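Local coordinates for protein N-terminal acetyltransferase B complex subunit MDM20 (Candida albicans, PDB 5K04) that probably serves as the non-catalytic, auxiliary subunit of the NatB complex, which acetylates the N-termini of proteins, at residues L449-V463 with K514-Y527. Residues are numbered along the deposited sequence; the frame is centred on the assembly and turned at random.
Sequences LTTTNPSKINLDAWV and KILQISTILGTDGY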
loop_
_atom_site.group_PDB
_atom_site.type_symbol
_atom_site.label_atom_id
_atom_site.label_comp_id
_atom_site.label_asym_id
_atom_site.label_seq_id
_atom_site.Cartn_x
_atom_site.Cartn_y
_atom_site.Cartn_z
ATOM N N LEU A 449 4.207 -13.918 -0.434
ATOM C CA LEU A 449 4.057 -15.070 0.445
ATOM C C LEU A 449 2.919 -15.994 0.016
ATOM O O LEU A 449 2.599 -16.946 0.739
ATOM C CB LEU A 449 3.834 -14.593 1.876
ATOM C CG LEU A 449 4.904 -13.654 2.454
ATOM C CD1 LEU A 449 4.386 -12.964 3.717
ATOM C CD2 LEU A 449 6.203 -14.430 2.758
ATOM N N THR A 450 2.327 -15.739 -1.153
ATOM C CA THR A 450 1.155 -16.479 -1.623
ATOM C C THR A 450 1.329 -17.995 -1.495
ATOM O O THR A 450 0.430 -18.691 -1.007
ATOM C CB THR A 450 0.877 -16.081 -3.078
ATOM O OG1 THR A 450 0.540 -14.682 -3.145
ATOM C CG2 THR A 450 -0.244 -16.929 -3.692
ATOM N N THR A 451 2.482 -18.525 -1.917
ATOM C CA THR A 451 2.715 -19.968 -1.998
ATOM C C THR A 451 3.335 -20.558 -0.738
ATOM O O THR A 451 3.599 -21.765 -0.703
ATOM C CB THR A 451 3.631 -20.295 -3.188
ATOM O OG1 THR A 451 4.917 -19.692 -2.980
ATOM C CG2 THR A 451 3.035 -19.768 -4.495
ATOM N N THR A 452 3.580 -19.748 0.288
ATOM C CA THR A 452 4.165 -20.256 1.519
ATOM C C THR A 452 3.296 -21.362 2.118
ATOM O O THR A 452 2.067 -21.354 1.998
ATOM C CB THR A 452 4.368 -19.112 2.520
ATOM O OG1 THR A 452 3.149 -18.373 2.666
ATOM C CG2 THR A 452 5.463 -18.177 2.010
ATOM N N ASN A 453 3.972 -22.326 2.777
ATOM C CA ASN A 453 3.453 -23.576 3.318
ATOM C C ASN A 453 2.660 -23.345 4.607
ATOM O O ASN A 453 2.970 -22.431 5.386
ATOM C CB ASN A 453 4.607 -24.544 3.591
ATOM C CG ASN A 453 5.703 -23.922 4.458
ATOM O OD1 ASN A 453 6.218 -22.838 4.163
ATOM N ND2 ASN A 453 6.047 -24.607 5.557
ATOM N N PRO A 454 1.640 -24.193 4.865
ATOM C CA PRO A 454 0.770 -24.021 6.048
ATOM C C PRO A 454 1.404 -24.551 7.326
ATOM O O PRO A 454 0.944 -25.514 7.940
ATOM C CB PRO A 454 -0.485 -24.800 5.645
ATOM C CG PRO A 454 0.029 -25.891 4.784
ATOM C CD PRO A 454 1.212 -25.332 4.030
ATOM N N SER A 455 2.489 -23.908 7.751
ATOM C CA SER A 455 3.110 -24.236 9.022
ATOM C C SER A 455 2.567 -23.333 10.132
ATOM O O SER A 455 1.943 -22.302 9.880
ATOM C CB SER A 455 4.632 -24.117 8.922
ATOM O OG SER A 455 5.036 -22.767 8.762
ATOM N N LYS A 456 2.828 -23.741 11.383
ATOM C CA LYS A 456 2.414 -22.963 12.549
ATOM C C LYS A 456 3.213 -21.667 12.670
ATOM O O LYS A 456 2.660 -20.610 13.013
ATOM C CB LYS A 456 2.566 -23.823 13.804
ATOM C CG LYS A 456 2.489 -23.074 15.122
ATOM C CD LYS A 456 1.102 -22.525 15.396
ATOM C CE LYS A 456 1.048 -21.844 16.757
ATOM N NZ LYS A 456 -0.335 -21.445 17.116
ATOM N N ILE A 457 4.514 -21.728 12.381
ATOM C CA ILE A 457 5.341 -20.520 12.380
ATOM C C ILE A 457 4.842 -19.521 11.343
ATOM O O ILE A 457 4.766 -18.316 11.609
ATOM C CB ILE A 457 6.819 -20.885 12.159
ATOM C CG1 ILE A 457 7.327 -21.671 13.366
ATOM C CG2 ILE A 457 7.661 -19.630 11.970
ATOM C CD1 ILE A 457 8.730 -22.156 13.216
ATOM N N ASN A 458 4.479 -20.006 10.154
ATOM C CA ASN A 458 3.931 -19.117 9.137
ATOM C C ASN A 458 2.569 -18.564 9.562
ATOM O O ASN A 458 2.275 -17.381 9.336
ATOM C CB ASN A 458 3.832 -19.857 7.803
ATOM C CG ASN A 458 5.212 -20.225 7.213
ATOM O OD1 ASN A 458 6.271 -19.934 7.797
ATOM N ND2 ASN A 458 5.190 -20.877 6.046
ATOM N N LEU A 459 1.732 -19.407 10.185
ATOM C CA LEU A 459 0.446 -18.946 10.703
ATOM C C LEU A 459 0.629 -17.779 11.674
ATOM O O LEU A 459 -0.035 -16.745 11.554
ATOM C CB LEU A 459 -0.281 -20.106 11.385
ATOM C CG LEU A 459 -1.501 -19.726 12.231
ATOM C CD1 LEU A 459 -2.580 -19.053 11.381
ATOM C CD2 LEU A 459 -2.070 -20.949 12.962
ATOM N N ASP A 460 1.542 -17.927 12.636
ATOM C CA ASP A 460 1.799 -16.853 13.589
ATOM C C ASP A 460 2.338 -15.609 12.896
ATOM O O ASP A 460 2.047 -14.485 13.316
ATOM C CB ASP A 460 2.766 -17.339 14.669
ATOM C CG ASP A 460 2.160 -18.444 15.550
ATOM O OD1 ASP A 460 0.946 -18.380 15.840
ATOM O OD2 ASP A 460 2.906 -19.366 15.957
ATOM N N ALA A 461 3.105 -15.785 11.825
ATOM C CA ALA A 461 3.563 -14.634 11.052
ATOM C C ALA A 461 2.396 -13.936 10.358
ATOM O O ALA A 461 2.326 -12.700 10.325
ATOM C CB ALA A 461 4.616 -15.070 10.034
ATOM N N TRP A 462 1.457 -14.717 9.812
ATOM C CA TRP A 462 0.281 -14.126 9.176
ATOM C C TRP A 462 -0.586 -13.362 10.172
ATOM O O TRP A 462 -1.110 -12.290 9.855
ATOM C CB TRP A 462 -0.546 -15.207 8.494
ATOM C CG TRP A 462 0.020 -15.616 7.182
ATOM C CD1 TRP A 462 0.637 -16.802 6.883
ATOM C CD2 TRP A 462 0.035 -14.841 5.982
ATOM N NE1 TRP A 462 1.023 -16.809 5.564
ATOM C CE2 TRP A 462 0.674 -15.616 4.990
ATOM C CE3 TRP A 462 -0.429 -13.570 5.648
ATOM C CZ2 TRP A 462 0.849 -15.165 3.691
ATOM C CZ3 TRP A 462 -0.238 -13.108 4.337
ATOM C CH2 TRP A 462 0.387 -13.908 3.381
ATOM N N VAL A 463 -0.774 -13.914 11.373
ATOM C CA VAL A 463 -1.518 -13.204 12.409
ATOM C C VAL A 463 -0.824 -11.888 12.728
ATOM O O VAL A 463 -1.474 -10.858 12.954
ATOM C CB VAL A 463 -1.659 -14.096 13.660
ATOM C CG1 VAL A 463 -2.202 -13.313 14.838
ATOM C CG2 VAL A 463 -2.539 -15.301 13.370
ATOM N N LYS A 514 -5.685 -16.726 4.241
ATOM C CA LYS A 514 -4.502 -17.533 4.516
ATOM C C LYS A 514 -4.469 -18.003 5.969
ATOM O O LYS A 514 -4.085 -19.142 6.253
ATOM C CB LYS A 514 -3.259 -16.716 4.178
ATOM C CG LYS A 514 -2.002 -17.523 4.111
ATOM C CD LYS A 514 -1.862 -18.230 2.769
ATOM C CE LYS A 514 -0.467 -18.845 2.680
ATOM N NZ LYS A 514 -0.234 -19.519 1.388
ATOM N N ILE A 515 -4.863 -17.137 6.900
ATOM C CA ILE A 515 -4.959 -17.531 8.302
ATOM C C ILE A 515 -5.971 -18.653 8.476
ATOM O O ILE A 515 -5.733 -19.630 9.207
ATOM C CB ILE A 515 -5.327 -16.311 9.163
ATOM C CG1 ILE A 515 -4.120 -15.373 9.280
ATOM C CG2 ILE A 515 -5.879 -16.762 10.529
ATOM C CD1 ILE A 515 -4.503 -13.973 9.725
ATOM N N LEU A 516 -7.135 -18.507 7.845
ATOM C CA LEU A 516 -8.171 -19.523 7.961
ATOM C C LEU A 516 -7.683 -20.855 7.406
ATOM O O LEU A 516 -7.812 -21.895 8.054
ATOM C CB LEU A 516 -9.428 -19.049 7.237
ATOM C CG LEU A 516 -10.136 -17.885 7.927
ATOM C CD1 LEU A 516 -11.163 -17.229 6.999
ATOM C CD2 LEU A 516 -10.779 -18.407 9.195
ATOM N N GLN A 517 -7.055 -20.823 6.229
ATOM C CA GLN A 517 -6.629 -22.053 5.569
ATOM C C GLN A 517 -5.644 -22.828 6.431
ATOM O O GLN A 517 -5.807 -24.032 6.651
ATOM C CB GLN A 517 -6.006 -21.727 4.204
ATOM C CG GLN A 517 -5.350 -22.943 3.544
ATOM C CD GLN A 517 -4.816 -22.644 2.163
ATOM O OE1 GLN A 517 -3.679 -22.184 2.010
ATOM N NE2 GLN A 517 -5.635 -22.906 1.139
ATOM N N ILE A 518 -4.603 -22.145 6.918
ATOM C CA ILE A 518 -3.590 -22.798 7.742
ATOM C C ILE A 518 -4.191 -23.244 9.070
ATOM O O ILE A 518 -3.920 -24.353 9.553
ATOM C CB ILE A 518 -2.390 -21.841 7.919
ATOM C CG1 ILE A 518 -1.878 -21.402 6.533
ATOM C CG2 ILE A 518 -1.247 -22.475 8.737
ATOM C CD1 ILE A 518 -0.802 -20.341 6.611
ATOM N N SER A 519 -5.049 -22.403 9.662
ATOM C CA SER A 519 -5.747 -22.796 10.885
ATOM C C SER A 519 -6.505 -24.110 10.714
ATOM O O SER A 519 -6.469 -24.963 11.604
ATOM C CB SER A 519 -6.707 -21.690 11.337
ATOM O OG SER A 519 -6.004 -20.669 12.007
ATOM N N THR A 520 -7.221 -24.286 9.586
ATOM C CA THR A 520 -8.016 -25.509 9.440
ATOM C C THR A 520 -7.158 -26.704 9.046
ATOM O O THR A 520 -7.475 -27.835 9.417
ATOM C CB THR A 520 -9.162 -25.332 8.421
ATOM O OG1 THR A 520 -8.654 -25.387 7.090
ATOM C CG2 THR A 520 -9.885 -24.015 8.624
ATOM N N ILE A 521 -6.068 -26.474 8.318
ATOM C CA ILE A 521 -5.167 -27.564 7.950
ATOM C C ILE A 521 -4.468 -28.109 9.185
ATOM O O ILE A 521 -4.508 -29.310 9.462
ATOM C CB ILE A 521 -4.160 -27.086 6.896
ATOM C CG1 ILE A 521 -4.861 -26.958 5.543
ATOM C CG2 ILE A 521 -2.985 -28.019 6.830
ATOM C CD1 ILE A 521 -4.030 -26.235 4.525
ATOM N N LEU A 522 -3.793 -27.235 9.929
ATOM C CA LEU A 522 -3.442 -27.554 11.302
ATOM C C LEU A 522 -4.733 -27.654 12.113
ATOM O O LEU A 522 -5.823 -27.374 11.621
ATOM C CB LEU A 522 -2.495 -26.492 11.875
ATOM C CG LEU A 522 -1.366 -25.996 10.950
ATOM C CD1 LEU A 522 -0.583 -24.844 11.582
ATOM C CD2 LEU A 522 -0.413 -27.129 10.520
ATOM N N GLY A 523 -4.633 -28.076 13.355
ATOM C CA GLY A 523 -5.877 -28.209 14.091
ATOM C C GLY A 523 -6.175 -27.057 15.025
ATOM O O GLY A 523 -6.893 -27.229 16.013
ATOM N N THR A 524 -5.655 -25.871 14.707
ATOM C CA THR A 524 -5.554 -24.769 15.668
ATOM C C THR A 524 -6.804 -23.901 15.601
ATOM O O THR A 524 -6.899 -22.983 14.783
ATOM C CB THR A 524 -4.301 -23.951 15.389
ATOM O OG1 THR A 524 -4.504 -23.168 14.209
ATOM C CG2 THR A 524 -3.120 -24.880 15.154
ATOM N N ASP A 525 -7.759 -24.179 16.483
ATOM C CA ASP A 525 -9.013 -23.437 16.542
ATOM C C ASP A 525 -8.902 -22.149 17.347
ATOM O O ASP A 525 -9.878 -21.390 17.399
ATOM C CB ASP A 525 -10.128 -24.315 17.134
ATOM C CG ASP A 525 -10.585 -25.416 16.181
ATOM O OD1 ASP A 525 -9.982 -25.580 15.098
ATOM O OD2 ASP A 525 -11.562 -26.116 16.520
ATOM N N GLY A 526 -7.746 -21.888 17.970
ATOM C CA GLY A 526 -7.587 -20.653 18.724
ATOM C C GLY A 526 -7.833 -19.422 17.874
ATOM O O GLY A 526 -8.552 -18.504 18.276
ATOM N N TYR A 527 -7.266 -19.404 16.670
ATOM C CA TYR A 527 -7.403 -18.251 15.788
ATOM C C TYR A 527 -8.704 -18.275 15.000
ATOM O O TYR A 527 -9.235 -17.212 14.651
ATOM C CB TYR A 527 -6.226 -18.193 14.813
ATOM C CG TYR A 527 -4.875 -17.968 15.454
ATOM C CD1 TYR A 527 -4.682 -16.970 16.417
ATOM C CD2 TYR A 527 -3.788 -18.756 15.091
ATOM C CE1 TYR A 527 -3.428 -16.768 16.994
ATOM C CE2 TYR A 527 -2.538 -18.569 15.660
ATOM C CZ TYR A 527 -2.359 -17.579 16.606
ATOM O OH TYR A 527 -1.105 -17.407 17.157
#
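With its CG trans to the backbone nitrogen (chi1 -167°) and a single bend at chi2 (81°), Lys514 sets that CG over one face of the Trp462 indole, toward the rim, crosses it obliquely and delivers its ammonium group to the turn beyond. Lys514 CG lies 3.6 Å from the centroid of the five-membered ring, a CH-pi contact, while NZ donates to two backbone carbonyls: Thr450 O at 2.6 Å, approached from above the carbonyl plane, and Thr452 O at 3.0 Å, met in plane on a lone pair. One ammonium group thus ties the type I turn of 449-452 to helix 506-521 through main-chain oxygens.

Further along, Leu459 is a knob among Ile515, Ile518, Ser519 and Tyr527, Leu459 CD2 meeting the edge of the Tyr527 ring at Tyr527 CD2, 3.5 Å away. Val463 CG2 stands over the centre of that ring, 3.8 Å from its centroid, and Tyr527 OH donates to Asp460 OD1 at 2.6 Å, the carboxylate turned steeply against the ring plane; Lys456 NZ forms a salt bridge with the same oxygen. Pro454 CB packs on Ile518 CG1 at 3.8 Å just before Ser455, the N-cap, whose OG accepts the Asn458 N-H. Segments 456-463 and 514-521 approach to 9.5 Å between axes, their directions 150° apart. Helix 489-503 intervenes in sequence, so this contact joins non-consecutive helices, consistent with the alpha-helical, TPR-like fold suggested by the family's place in the TPR clan.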